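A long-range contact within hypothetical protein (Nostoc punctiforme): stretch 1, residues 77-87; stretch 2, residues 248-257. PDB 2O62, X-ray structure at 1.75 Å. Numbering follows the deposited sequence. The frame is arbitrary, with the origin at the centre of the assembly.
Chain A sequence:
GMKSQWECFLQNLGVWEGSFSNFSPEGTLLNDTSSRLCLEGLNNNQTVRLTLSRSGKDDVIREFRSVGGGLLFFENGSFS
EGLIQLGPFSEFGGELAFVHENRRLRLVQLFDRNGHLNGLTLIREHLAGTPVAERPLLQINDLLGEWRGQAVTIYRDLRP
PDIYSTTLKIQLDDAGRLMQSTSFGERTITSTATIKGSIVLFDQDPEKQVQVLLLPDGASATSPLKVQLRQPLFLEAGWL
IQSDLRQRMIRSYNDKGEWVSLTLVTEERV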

ATOM      1  N   GLY A  77       5.509 -10.309  -7.134  1.00 24.00           N
ATOM      2  CA  GLY A  77       5.983 -10.378  -5.767  1.00 23.15           C
ATOM      3  C   GLY A  77       5.355  -9.331  -4.875  1.00 21.71           C
ATOM      4  O   GLY A  77       5.502  -9.408  -3.670  1.00 21.51           O
ATOM      5  N   SER A  78       4.654  -8.349  -5.431  1.00 20.46           N
ATOM      6  CA  SER A  78       3.969  -7.380  -4.595  1.00 19.95           C
ATOM      7  C   SER A  78       2.927  -8.073  -3.733  1.00 19.18           C
ATOM      8  O   SER A  78       2.412  -9.121  -4.092  1.00 20.44           O
ATOM      9  CB  SER A  78       3.280  -6.288  -5.441  1.00 19.15           C
ATOM     10  OG  SER A  78       4.265  -5.551  -6.167  1.00 21.87           O
ATOM     11  N   PHE A  79       2.649  -7.524  -2.565  1.00 20.14           N
ATOM     12  CA  PHE A  79       1.737  -8.200  -1.639  1.00 19.57           C
ATOM     13  C   PHE A  79       1.095  -7.282  -0.653  1.00 19.63           C
ATOM     14  O   PHE A  79       1.441  -6.099  -0.516  1.00 20.38           O
ATOM     15  CB  PHE A  79       2.492  -9.309  -0.876  1.00 20.27           C
ATOM     16  CG  PHE A  79       3.580  -8.812   0.095  1.00 21.37           C
ATOM     17  CD1 PHE A  79       4.899  -8.637  -0.341  1.00 22.09           C
ATOM     18  CD2 PHE A  79       3.292  -8.566   1.464  1.00 20.83           C
ATOM     19  CE1 PHE A  79       5.896  -8.242   0.555  1.00 20.75           C
ATOM     20  CE2 PHE A  79       4.284  -8.148   2.344  1.00 21.50           C
ATOM     21  CZ  PHE A  79       5.580  -7.973   1.883  1.00 20.46           C
ATOM     22  N   SER A  80       0.167  -7.839   0.095  1.00 19.46           N
ATOM     23  CA  SER A  80      -0.387  -7.167   1.234  1.00 20.14           C
ATOM     24  C   SER A  80      -0.522  -8.137   2.371  1.00 20.22           C
ATOM     25  O   SER A  80      -0.918  -9.281   2.145  1.00 20.28           O
ATOM     26  CB  SER A  80      -1.776  -6.615   0.936  1.00 20.97           C
ATOM     27  OG  SER A  80      -2.356  -6.032   2.090  1.00 20.65           O
ATOM     28  N   GLU A  81      -0.304  -7.625   3.577  1.00 20.82           N
ATOM     29  CA  GLU A  81      -0.427  -8.383   4.807  1.00 22.74           C
ATOM     30  C   GLU A  81      -1.344  -7.640   5.778  1.00 21.40           C
ATOM     31  O   GLU A  81      -1.373  -6.436   5.801  1.00 23.21           O
ATOM     32  CB  GLU A  81       0.932  -8.590   5.473  1.00 23.81           C
ATOM     33  CG  GLU A  81       0.860  -9.733   6.508  1.00 26.49           C
ATOM     34  CD  GLU A  81       2.204 -10.147   7.134  1.00 28.89           C
ATOM     35  OE1 GLU A  81       3.228  -9.445   6.963  1.00 35.23           O
ATOM     36  OE2 GLU A  81       2.201 -11.214   7.795  1.00 37.43           O
ATOM     37  N   GLY A  82      -2.130  -8.378   6.549  1.00 21.08           N
ATOM     38  CA  GLY A  82      -2.982  -7.775   7.572  1.00 21.51           C
ATOM     39  C   GLY A  82      -3.916  -8.756   8.186  1.00 22.10           C
ATOM     40  O   GLY A  82      -3.768  -9.975   8.027  1.00 20.95           O
ATOM     41  N   LEU A  83      -4.883  -8.243   8.924  1.00 23.37           N
ATOM     42  CA  LEU A  83      -5.817  -9.157   9.559  1.00 22.84           C
ATOM     43  C   LEU A  83      -6.880  -9.638   8.590  1.00 22.67           C
ATOM     44  O   LEU A  83      -7.281  -8.906   7.652  1.00 23.93           O
ATOM     45  CB  LEU A  83      -6.452  -8.505  10.780  1.00 23.80           C
ATOM     46  CG  LEU A  83      -5.464  -8.078  11.889  1.00 24.23           C
ATOM     47  CD1 LEU A  83      -6.249  -7.361  12.968  1.00 26.64           C
ATOM     48  CD2 LEU A  83      -4.667  -9.255  12.459  1.00 24.35           C
ATOM     49  N   ILE A  84      -7.300 -10.870   8.837  1.00 23.69           N
ATOM     50  CA  ILE A  84      -8.391 -11.526   8.131  1.00 23.15           C
ATOM     51  C   ILE A  84      -9.777 -11.019   8.606  1.00 23.55           C
ATOM     52  O   ILE A  84     -10.668 -10.819   7.783  1.00 23.52           O
ATOM     53  CB  ILE A  84      -8.307 -13.034   8.294  1.00 24.30           C
ATOM     54  CG1 ILE A  84      -7.009 -13.550   7.704  1.00 24.49           C
ATOM     55  CG2 ILE A  84      -9.478 -13.683   7.631  1.00 26.41           C
ATOM     56  CD1 ILE A  84      -6.939 -15.051   7.763  1.00 26.14           C
ATOM     57  N   GLN A  85      -9.975 -10.888   9.924  1.00 24.05           N
ATOM     58  CA  GLN A  85     -11.294 -10.560  10.503  1.00 23.29           C
ATOM     59  C   GLN A  85     -11.157  -9.423  11.518  1.00 24.02           C
ATOM     60  O   GLN A  85     -10.420  -9.537  12.491  1.00 24.13           O
ATOM     61  CB  GLN A  85     -11.888 -11.764  11.192  1.00 23.29           C
ATOM     62  CG  GLN A  85     -13.253 -11.509  11.839  1.00 25.21           C
ATOM     63  CD  GLN A  85     -14.320 -11.056  10.832  1.00 26.02           C
ATOM     64  OE1 GLN A  85     -14.613 -11.779   9.877  1.00 29.28           O
ATOM     65  NE2 GLN A  85     -14.916  -9.882  11.056  1.00 21.69           N
ATOM     66  N   LEU A  86     -11.892  -8.336  11.306  1.00 23.35           N
ATOM     67  CA  LEU A  86     -11.877  -7.219  12.231  1.00 23.51           C
ATOM     68  C   LEU A  86     -12.987  -7.314  13.271  1.00 23.40           C
ATOM     69  O   LEU A  86     -13.990  -7.980  13.078  1.00 23.39           O
ATOM     70  CB  LEU A  86     -12.042  -5.942  11.475  1.00 24.25           C
ATOM     71  CG  LEU A  86     -10.967  -5.756  10.383  1.00 24.79           C
ATOM     72  CD1 LEU A  86     -11.195  -4.474   9.592  1.00 28.40           C
ATOM     73  CD2 LEU A  86      -9.506  -5.812  10.891  1.00 24.47           C
ATOM     74  N   GLY A  87     -12.818  -6.621  14.378  1.00 22.51           N
ATOM     75  CA  GLY A  87     -13.786  -6.707  15.472  1.00 23.87           C
ATOM     76  C   GLY A  87     -13.311  -5.946  16.673  1.00 23.24           C
ATOM     77  O   GLY A  87     -12.311  -5.254  16.591  1.00 23.62           O
ATOM     78  N   ARG A 248      -1.275   1.838  -7.424  1.00 20.18           N
ATOM     79  CA  ARG A 248      -2.100   1.942  -6.208  1.00 20.50           C
ATOM     80  C   ARG A 248      -2.486   0.530  -5.755  1.00 20.81           C
ATOM     81  O   ARG A 248      -2.761  -0.343  -6.584  1.00 23.84           O
ATOM     82  CB  ARG A 248      -3.334   2.769  -6.474  1.00 20.96           C
ATOM     83  CG  ARG A 248      -2.995   4.212  -6.827  1.00 23.03           C
ATOM     84  CD  ARG A 248      -4.237   5.034  -7.006  1.00 24.59           C
ATOM     85  NE  ARG A 248      -4.890   4.818  -8.323  1.00 28.92           N
ATOM     86  CZ  ARG A 248      -6.106   4.269  -8.499  1.00 31.44           C
ATOM     87  NH1 ARG A 248      -6.854   3.887  -7.474  1.00 30.88           N
ATOM     88  NH2 ARG A 248      -6.616   4.131  -9.712  1.00 32.03           N
HETATM   89  N   MSE A 249      -2.513   0.296  -4.444  1.00 20.92           N
HETATM   90  CA  MSE A 249      -2.921  -0.993  -3.922  1.00 20.71           C
HETATM   91  C   MSE A 249      -4.019  -0.806  -2.872  1.00 21.02           C
HETATM   92  O   MSE A 249      -3.939   0.079  -2.056  1.00 21.32           O
HETATM   93  CB  MSE A 249      -1.735  -1.794  -3.369  1.00 20.94           C
HETATM   94  CG  MSE A 249      -2.052  -3.199  -3.137  1.00 21.61           C
HETATM   95 SE   MSE A 249      -0.717  -4.323  -2.208  0.75 23.81          SE
HETATM   96  CE  MSE A 249       0.617  -4.183  -3.455  1.00 25.07           C
ATOM     97  N   ILE A 250      -5.054  -1.637  -2.941  1.00 21.14           N
ATOM     98  CA  ILE A 250      -6.246  -1.551  -2.101  1.00 19.36           C
ATOM     99  C   ILE A 250      -6.540  -2.922  -1.500  1.00 18.65           C
ATOM    100  O   ILE A 250      -6.781  -3.871  -2.244  1.00 19.20           O
ATOM    101  CB  ILE A 250      -7.448  -1.114  -2.893  1.00 20.61           C
ATOM    102  CG1 ILE A 250      -7.145   0.188  -3.659  1.00 19.81           C
ATOM    103  CG2 ILE A 250      -8.639  -0.939  -1.966  1.00 21.39           C
ATOM    104  CD1 ILE A 250      -6.847  -0.003  -5.102  1.00 24.34           C
ATOM    105  N   ARG A 251      -6.500  -3.013  -0.168  1.00 18.61           N
ATOM    106  CA  ARG A 251      -6.905  -4.208   0.594  1.00 18.42           C
ATOM    107  C   ARG A 251      -8.338  -3.983   1.077  1.00 18.58           C
ATOM    108  O   ARG A 251      -8.603  -3.040   1.819  1.00 19.56           O
ATOM    109  CB  ARG A 251      -5.986  -4.413   1.801  1.00 17.08           C
ATOM    110  CG  ARG A 251      -6.087  -5.749   2.548  1.00 20.40           C
ATOM    111  CD  ARG A 251      -5.254  -5.646   3.838  1.00 19.02           C
ATOM    112  NE  ARG A 251      -5.421  -6.880   4.602  1.00 19.21           N
ATOM    113  CZ  ARG A 251      -4.776  -8.009   4.375  1.00 19.52           C
ATOM    114  NH1 ARG A 251      -3.806  -8.095   3.488  1.00 21.95           N
ATOM    115  NH2 ARG A 251      -5.075  -9.065   5.125  1.00 17.57           N
ATOM    116  N   SER A 252      -9.255  -4.816   0.620  1.00 18.05           N
ATOM    117  CA  SER A 252     -10.694  -4.562   0.777  1.00 19.01           C
ATOM    118  C   SER A 252     -11.356  -5.479   1.792  1.00 19.77           C
ATOM    119  O   SER A 252     -11.200  -6.686   1.732  1.00 19.29           O
ATOM    120  CB  SER A 252     -11.383  -4.694  -0.570  1.00 18.67           C
ATOM    121  OG  SER A 252     -10.853  -3.765  -1.517  1.00 20.32           O
ATOM    122  N   TYR A 253     -12.149  -4.880   2.680  1.00 19.44           N
ATOM    123  CA  TYR A 253     -12.919  -5.589   3.701  1.00 19.35           C
ATOM    124  C   TYR A 253     -14.417  -5.389   3.474  1.00 19.63           C
ATOM    125  O   TYR A 253     -14.851  -4.307   3.137  1.00 20.10           O
ATOM    126  CB  TYR A 253     -12.581  -5.077   5.104  1.00 18.73           C
ATOM    127  CG  TYR A 253     -11.202  -5.444   5.566  1.00 19.29           C
ATOM    128  CD1 TYR A 253     -10.091  -4.755   5.081  1.00 20.98           C
ATOM    129  CD2 TYR A 253     -11.003  -6.524   6.432  1.00 18.87           C
ATOM    130  CE1 TYR A 253      -8.801  -5.093   5.463  1.00 20.62           C
ATOM    131  CE2 TYR A 253      -9.684  -6.875   6.818  1.00 20.94           C
ATOM    132  CZ  TYR A 253      -8.616  -6.149   6.320  1.00 19.64           C
ATOM    133  OH  TYR A 253      -7.323  -6.462   6.646  1.00 17.69           O
ATOM    134  N   ASN A 254     -15.218  -6.442   3.682  1.00 18.72           N
ATOM    135  CA  ASN A 254     -16.692  -6.283   3.592  1.00 18.49           C
ATOM    136  C   ASN A 254     -17.243  -5.654   4.892  1.00 20.45           C
ATOM    137  O   ASN A 254     -16.487  -5.459   5.879  1.00 20.05           O
ATOM    138  CB  ASN A 254     -17.411  -7.602   3.229  1.00 18.74           C
ATOM    139  CG  ASN A 254     -17.347  -8.609   4.277  1.00 16.78           C
ATOM    140  OD1 ASN A 254     -17.067  -8.320   5.433  1.00 18.94           O
ATOM    141  ND2 ASN A 254     -17.681  -9.840   3.907  1.00 18.30           N
ATOM    142  N   ASP A 255     -18.527  -5.288   4.901  1.00 20.83           N
ATOM    143  CA  ASP A 255     -19.108  -4.643   6.089  1.00 21.76           C
ATOM    144  C   ASP A 255     -19.314  -5.559   7.291  1.00 21.81           C
ATOM    145  O   ASP A 255     -19.796  -5.111   8.333  1.00 21.69           O
ATOM    146  CB  ASP A 255     -20.372  -3.873   5.744  1.00 22.18           C
ATOM    147  CG  ASP A 255     -21.539  -4.743   5.410  1.00 25.45           C
ATOM    148  OD1 ASP A 255     -21.492  -5.981   5.599  1.00 26.00           O
ATOM    149  OD2 ASP A 255     -22.536  -4.123   4.966  1.00 29.37           O
ATOM    150  N   LYS A 256     -18.904  -6.827   7.172  1.00 22.13           N
ATOM    151  CA  LYS A 256     -18.834  -7.726   8.324  1.00 22.16           C
ATOM    152  C   LYS A 256     -17.407  -7.773   8.916  1.00 21.24           C
ATOM    153  O   LYS A 256     -17.133  -8.578   9.823  1.00 21.92           O
ATOM    154  CB  LYS A 256     -19.299  -9.142   7.950  1.00 22.26           C
ATOM    155  CG  LYS A 256     -20.773  -9.219   7.499  1.00 23.04           C
ATOM    156  CD  LYS A 256     -21.230 -10.676   7.298  1.00 23.95           C
ATOM    157  N   GLY A 257     -16.532  -6.924   8.395  1.00 21.29           N
ATOM    158  CA  GLY A 257     -15.118  -6.862   8.751  1.00 21.01           C
ATOM    159  C   GLY A 257     -14.250  -8.010   8.286  1.00 21.00           C
ATOM    160  O   GLY A 257     -13.154  -8.194   8.809  1.00 20.82           O
TER

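A short strand around S80 and the strand that runs through to Y253 point in roughly the same direction, their axes inclined by 40° and no closer than 8.6 Å. At that spacing the backbones do not pair as neighbours in a sheet; the CA atoms of S80 and R251 lie 7.2 Å apart, and side chains of the second strand fill the gap. M249, R251 and Y253, alternate residues of that strand, all point toward the first stretch. Farther along, the chains converge until the CA atoms of L86 and G257 are 4.8 Å apart.

Hydrogen bonds from side chains dominate the middle of the contact. R251 is extended, and its NH1 donates to S80 OG at 2.9 Å. Y253 OH donates to L83 O at 2.6 Å while accepting a bond from R251 NE at 2.8 Å, so the hydroxyl links the arginine to the loop carbonyl. A weak bond from R251 NH2 to L83 O, 3.4 Å long, adds to the same acceptor. The backbone of E81 and G82 lies over one face of the guanidinium. G82 leaves room for this packing: a CB there would point toward R251 and clash with its NE.

Where the chains converge, a backbone hydrogen bond joins them directly. L86 N donates to G257 O at 2.8 Å, at the end of a type I turn from N254 to G257 closed by G257 N to N254 O (2.9 Å). The Q85 amide reinforces this junction, its NE2 donating to K256 O and to L86 O, each at 2.9 Å, and thereby bridging the two stretches.

L86 CD1 sits over the face of the Y253 ring, 4.1 Å from its centroid, in a CH-pi contact. At the other end, the selenomethionine M249 reaches the start of the first stretch, its SE 3.3 Å from F79 O and its CE 3.9 Å from S78 CB.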